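Local coordinates for protein 6-pyruvoyl tetrahydropterin synthase (Plasmodium falciparum, PDB 1Y13) that belongs to the 6-pyruvoyl tetrahydropterin synthase family of zinc-containing, pterin-binding enzymes and is modelled with biopterin in a six-chain assembly, at residues L57-Y62 and H161-S166. Sequence-based numbering, arbitrary orientation.
Sequences LKVRGY and HYIEIS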
ATOM      1  N   LEU A  57     -11.111  12.383   2.548  1.00 56.47           N
ATOM      2  CA  LEU A  57     -12.173  13.063   3.274  1.00 56.28           C
ATOM      3  C   LEU A  57     -12.844  12.144   4.290  1.00 57.79           C
ATOM      4  O   LEU A  57     -13.220  11.021   3.969  1.00 56.20           O
ATOM      5  CB  LEU A  57     -13.250  13.550   2.305  1.00 54.62           C
ATOM      6  CG  LEU A  57     -14.524  14.204   2.874  1.00 57.50           C
ATOM      7  CD1 LEU A  57     -14.196  15.453   3.686  1.00 51.63           C
ATOM      8  CD2 LEU A  57     -15.491  14.569   1.734  1.00 54.46           C
ATOM      9  N   LYS A  58     -13.016  12.650   5.504  1.00 55.52           N
ATOM     10  CA  LYS A  58     -13.708  11.924   6.544  1.00 57.32           C
ATOM     11  C   LYS A  58     -14.753  12.836   7.202  1.00 57.89           C
ATOM     12  O   LYS A  58     -14.491  14.021   7.430  1.00 55.90           O
ATOM     13  CB  LYS A  58     -12.689  11.424   7.552  1.00 58.81           C
ATOM     14  CG  LYS A  58     -13.262  10.815   8.788  1.00 60.88           C
ATOM     15  CD  LYS A  58     -12.161  10.187   9.585  1.00 60.82           C
ATOM     16  CE  LYS A  58     -11.578  11.180  10.561  1.00 66.05           C
ATOM     17  NZ  LYS A  58     -10.725  10.441  11.531  1.00 71.32           N
ATOM     18  N   VAL A  59     -15.945  12.295   7.444  1.00 56.30           N
ATOM     19  CA  VAL A  59     -17.011  13.027   8.131  1.00 58.09           C
ATOM     20  C   VAL A  59     -17.539  12.216   9.313  1.00 58.12           C
ATOM     21  O   VAL A  59     -17.634  11.000   9.255  1.00 55.52           O
ATOM     22  CB  VAL A  59     -18.182  13.549   7.178  1.00 59.16           C
ATOM     23  CG1 VAL A  59     -17.630  14.038   5.821  1.00 58.12           C
ATOM     24  CG2 VAL A  59     -19.227  12.498   6.929  1.00 56.99           C
ATOM     25  N   ARG A  60     -17.853  12.914  10.396  1.00 54.84           N
ATOM     26  CA  ARG A  60     -18.389  12.272  11.585  1.00 56.67           C
ATOM     27  C   ARG A  60     -19.842  12.686  11.745  1.00 56.53           C
ATOM     28  O   ARG A  60     -20.173  13.878  11.715  1.00 55.34           O
ATOM     29  CB  ARG A  60     -17.571  12.673  12.795  1.00 50.72           C
ATOM     30  CG  ARG A  60     -17.917  11.936  14.057  1.00 56.87           C
ATOM     31  CD  ARG A  60     -17.112  12.509  15.213  1.00 58.64           C
ATOM     32  NE  ARG A  60     -15.682  12.439  14.909  1.00 65.94           N
ATOM     33  CZ  ARG A  60     -14.748  13.238  15.417  1.00 65.93           C
ATOM     34  NH1 ARG A  60     -15.060  14.197  16.292  1.00 63.68           N
ATOM     35  NH2 ARG A  60     -13.488  13.066  15.045  1.00 64.82           N
ATOM     36  N   GLY A  61     -20.702  11.689  11.887  1.00 56.15           N
ATOM     37  CA  GLY A  61     -22.130  11.896  12.016  1.00 57.35           C
ATOM     38  C   GLY A  61     -22.743  10.765  12.814  1.00 57.07           C
ATOM     39  O   GLY A  61     -22.179  10.348  13.815  1.00 56.51           O
ATOM     40  N   TYR A  62     -23.900  10.295  12.357  1.00 55.95           N
ATOM     41  CA  TYR A  62     -24.664   9.229  12.991  1.00 57.76           C
ATOM     42  C   TYR A  62     -25.234   8.354  11.911  1.00 57.26           C
ATOM     43  O   TYR A  62     -25.485   8.823  10.802  1.00 57.80           O
ATOM     44  CB  TYR A  62     -25.819   9.805  13.845  1.00 53.66           C
ATOM     45  CG  TYR A  62     -25.305  10.673  14.961  1.00 56.06           C
ATOM     46  CD1 TYR A  62     -24.963  10.120  16.187  1.00 57.15           C
ATOM     47  CD2 TYR A  62     -25.091  12.047  14.768  1.00 55.61           C
ATOM     48  CE1 TYR A  62     -24.454  10.907  17.207  1.00 55.29           C
ATOM     49  CE2 TYR A  62     -24.575  12.840  15.785  1.00 57.76           C
ATOM     50  CZ  TYR A  62     -24.263  12.255  17.003  1.00 53.94           C
ATOM     51  OH  TYR A  62     -23.752  13.008  18.023  1.00 57.36           O
ATOM     52  N   HIS A 161     -21.308  16.670  12.207  1.00 57.15           N
ATOM     53  CA  HIS A 161     -20.817  17.743  13.085  1.00 57.44           C
ATOM     54  C   HIS A 161     -19.320  17.993  12.951  1.00 58.00           C
ATOM     55  O   HIS A 161     -18.781  18.909  13.571  1.00 58.45           O
ATOM     56  CB  HIS A 161     -21.225  17.505  14.560  1.00 59.31           C
ATOM     57  CG  HIS A 161     -20.914  16.124  15.063  1.00 62.47           C
ATOM     58  ND1 HIS A 161     -21.714  15.033  14.791  1.00 63.18           N
ATOM     59  CD2 HIS A 161     -19.880  15.655  15.802  1.00 62.68           C
ATOM     60  CE1 HIS A 161     -21.189  13.952  15.343  1.00 64.67           C
ATOM     61  NE2 HIS A 161     -20.077  14.301  15.964  1.00 67.74           N
ATOM     62  N   TYR A 162     -18.656  17.207  12.112  1.00 57.29           N
ATOM     63  CA  TYR A 162     -17.210  17.284  12.007  1.00 56.87           C
ATOM     64  C   TYR A 162     -16.761  16.793  10.645  1.00 57.40           C
ATOM     65  O   TYR A 162     -17.255  15.792  10.143  1.00 55.92           O
ATOM     66  CB  TYR A 162     -16.559  16.465  13.122  1.00 54.69           C
ATOM     67  CG  TYR A 162     -15.050  16.367  13.054  1.00 56.12           C
ATOM     68  CD1 TYR A 162     -14.242  17.348  13.622  1.00 56.17           C
ATOM     69  CD2 TYR A 162     -14.438  15.285  12.443  1.00 56.27           C
ATOM     70  CE1 TYR A 162     -12.868  17.253  13.576  1.00 56.39           C
ATOM     71  CE2 TYR A 162     -13.063  15.174  12.396  1.00 58.72           C
ATOM     72  CZ  TYR A 162     -12.288  16.162  12.960  1.00 56.66           C
ATOM     73  OH  TYR A 162     -10.922  16.054  12.914  1.00 60.90           O
ATOM     74  N   ILE A 163     -15.837  17.533  10.049  1.00 56.35           N
ATOM     75  CA  ILE A 163     -15.297  17.217   8.733  1.00 57.16           C
ATOM     76  C   ILE A 163     -13.776  17.371   8.774  1.00 57.64           C
ATOM     77  O   ILE A 163     -13.240  18.327   9.348  1.00 56.01           O
ATOM     78  CB  ILE A 163     -15.909  18.130   7.662  1.00 59.98           C
ATOM     79  CG1 ILE A 163     -17.408  17.880   7.563  1.00 61.98           C
ATOM     80  CG2 ILE A 163     -15.317  17.857   6.287  1.00 60.34           C
ATOM     81  CD1 ILE A 163     -18.152  18.943   6.826  1.00 68.37           C
ATOM     82  N   GLU A 164     -13.083  16.436   8.144  1.00 56.89           N
ATOM     83  CA  GLU A 164     -11.637  16.415   8.165  1.00 56.44           C
ATOM     84  C   GLU A 164     -11.128  16.017   6.790  1.00 57.76           C
ATOM     85  O   GLU A 164     -11.625  15.063   6.185  1.00 57.41           O
ATOM     86  CB  GLU A 164     -11.178  15.406   9.202  1.00 56.07           C
ATOM     87  CG  GLU A 164      -9.701  15.393   9.485  1.00 57.93           C
ATOM     88  CD  GLU A 164      -9.331  14.206  10.351  1.00 66.04           C
ATOM     89  OE1 GLU A 164      -9.527  14.261  11.593  1.00 66.91           O
ATOM     90  OE2 GLU A 164      -8.853  13.210   9.782  1.00 65.57           O
ATOM     91  N   ILE A 165     -10.152  16.758   6.277  1.00 57.08           N
ATOM     92  CA  ILE A 165      -9.461  16.312   5.083  1.00 58.77           C
ATOM     93  C   ILE A 165      -7.964  16.153   5.334  1.00 57.65           C
ATOM     94  O   ILE A 165      -7.350  16.908   6.103  1.00 57.04           O
ATOM     95  CB  ILE A 165      -9.674  17.231   3.825  1.00 63.84           C
ATOM     96  CG1 ILE A 165      -8.979  18.552   3.991  1.00 60.83           C
ATOM     97  CG2 ILE A 165     -11.134  17.495   3.488  1.00 63.00           C
ATOM     98  CD1 ILE A 165      -8.301  18.937   2.752  1.00 57.74           C
ATOM     99  N   SER A 166      -7.388  15.158   4.689  1.00 55.67           N
ATOM    100  CA  SER A 166      -5.965  14.993   4.654  1.00 56.60           C
ATOM    101  C   SER A 166      -5.524  15.322   3.249  1.00 57.96           C
ATOM    102  O   SER A 166      -6.123  14.855   2.276  1.00 57.03           O
ATOM    103  CB  SER A 166      -5.602  13.548   4.954  1.00 58.40           C
ATOM    104  OG  SER A 166      -5.681  13.305   6.346  1.00 74.78           O
TER
HETATM  105  O   HOH W   1      -9.995  12.341  13.146  1.00 64.01           O
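Strands 57-62 and 162-166 run antiparallel at 165°, K58 and R60 forming hydrogen-bonded pairs with E164 and Y162, while L57 and V59 face I165 and I163 in non-hydrogen-bonded pairs. They are neighbours in the antiparallel sheet of the 6-pyruvoyl tetrahydropterin synthase (T-fold) family, whose helices pack on one side. K58 N donates to E164 O, and the amide of E164 returns a bond to K58 O. R60 N reaches Y162 O at 3.0 Å, and H161 N, just before the strand, closes the series on R60 O.

On the helix-covered face, L57 CD1 wedges against CG2 of both I163 and I165; helix 135-150 packs over the two isoleucines. The other face is polar and aromatic. There the R60 guanidinium lies flat on the Y162 ring, planes 14° apart and centres 4.0 Å apart, a cation-pi stack with NH2 toward the rim over CE2. The R60 chain is anti as far as CD and bends at chi3 (-56°), which sets NE, and NE forms a salt bridge with E23 of strand 21-41. Nearer the backbone, R60 CD touches H161 NE2 at 3.5 Å, and Y62 CE2 meets H161 CE1 obliquely.

K58 and E164 lie side by side, pointing the same way, with a long salt bridge of 3.8 Å from NZ to OE2. A water also bridges K58 NZ and E164 OE1. That same carboxylate oxygen accepts the Y162 hydroxyl through its anti lone pair, OH to OE1 2.6 Å.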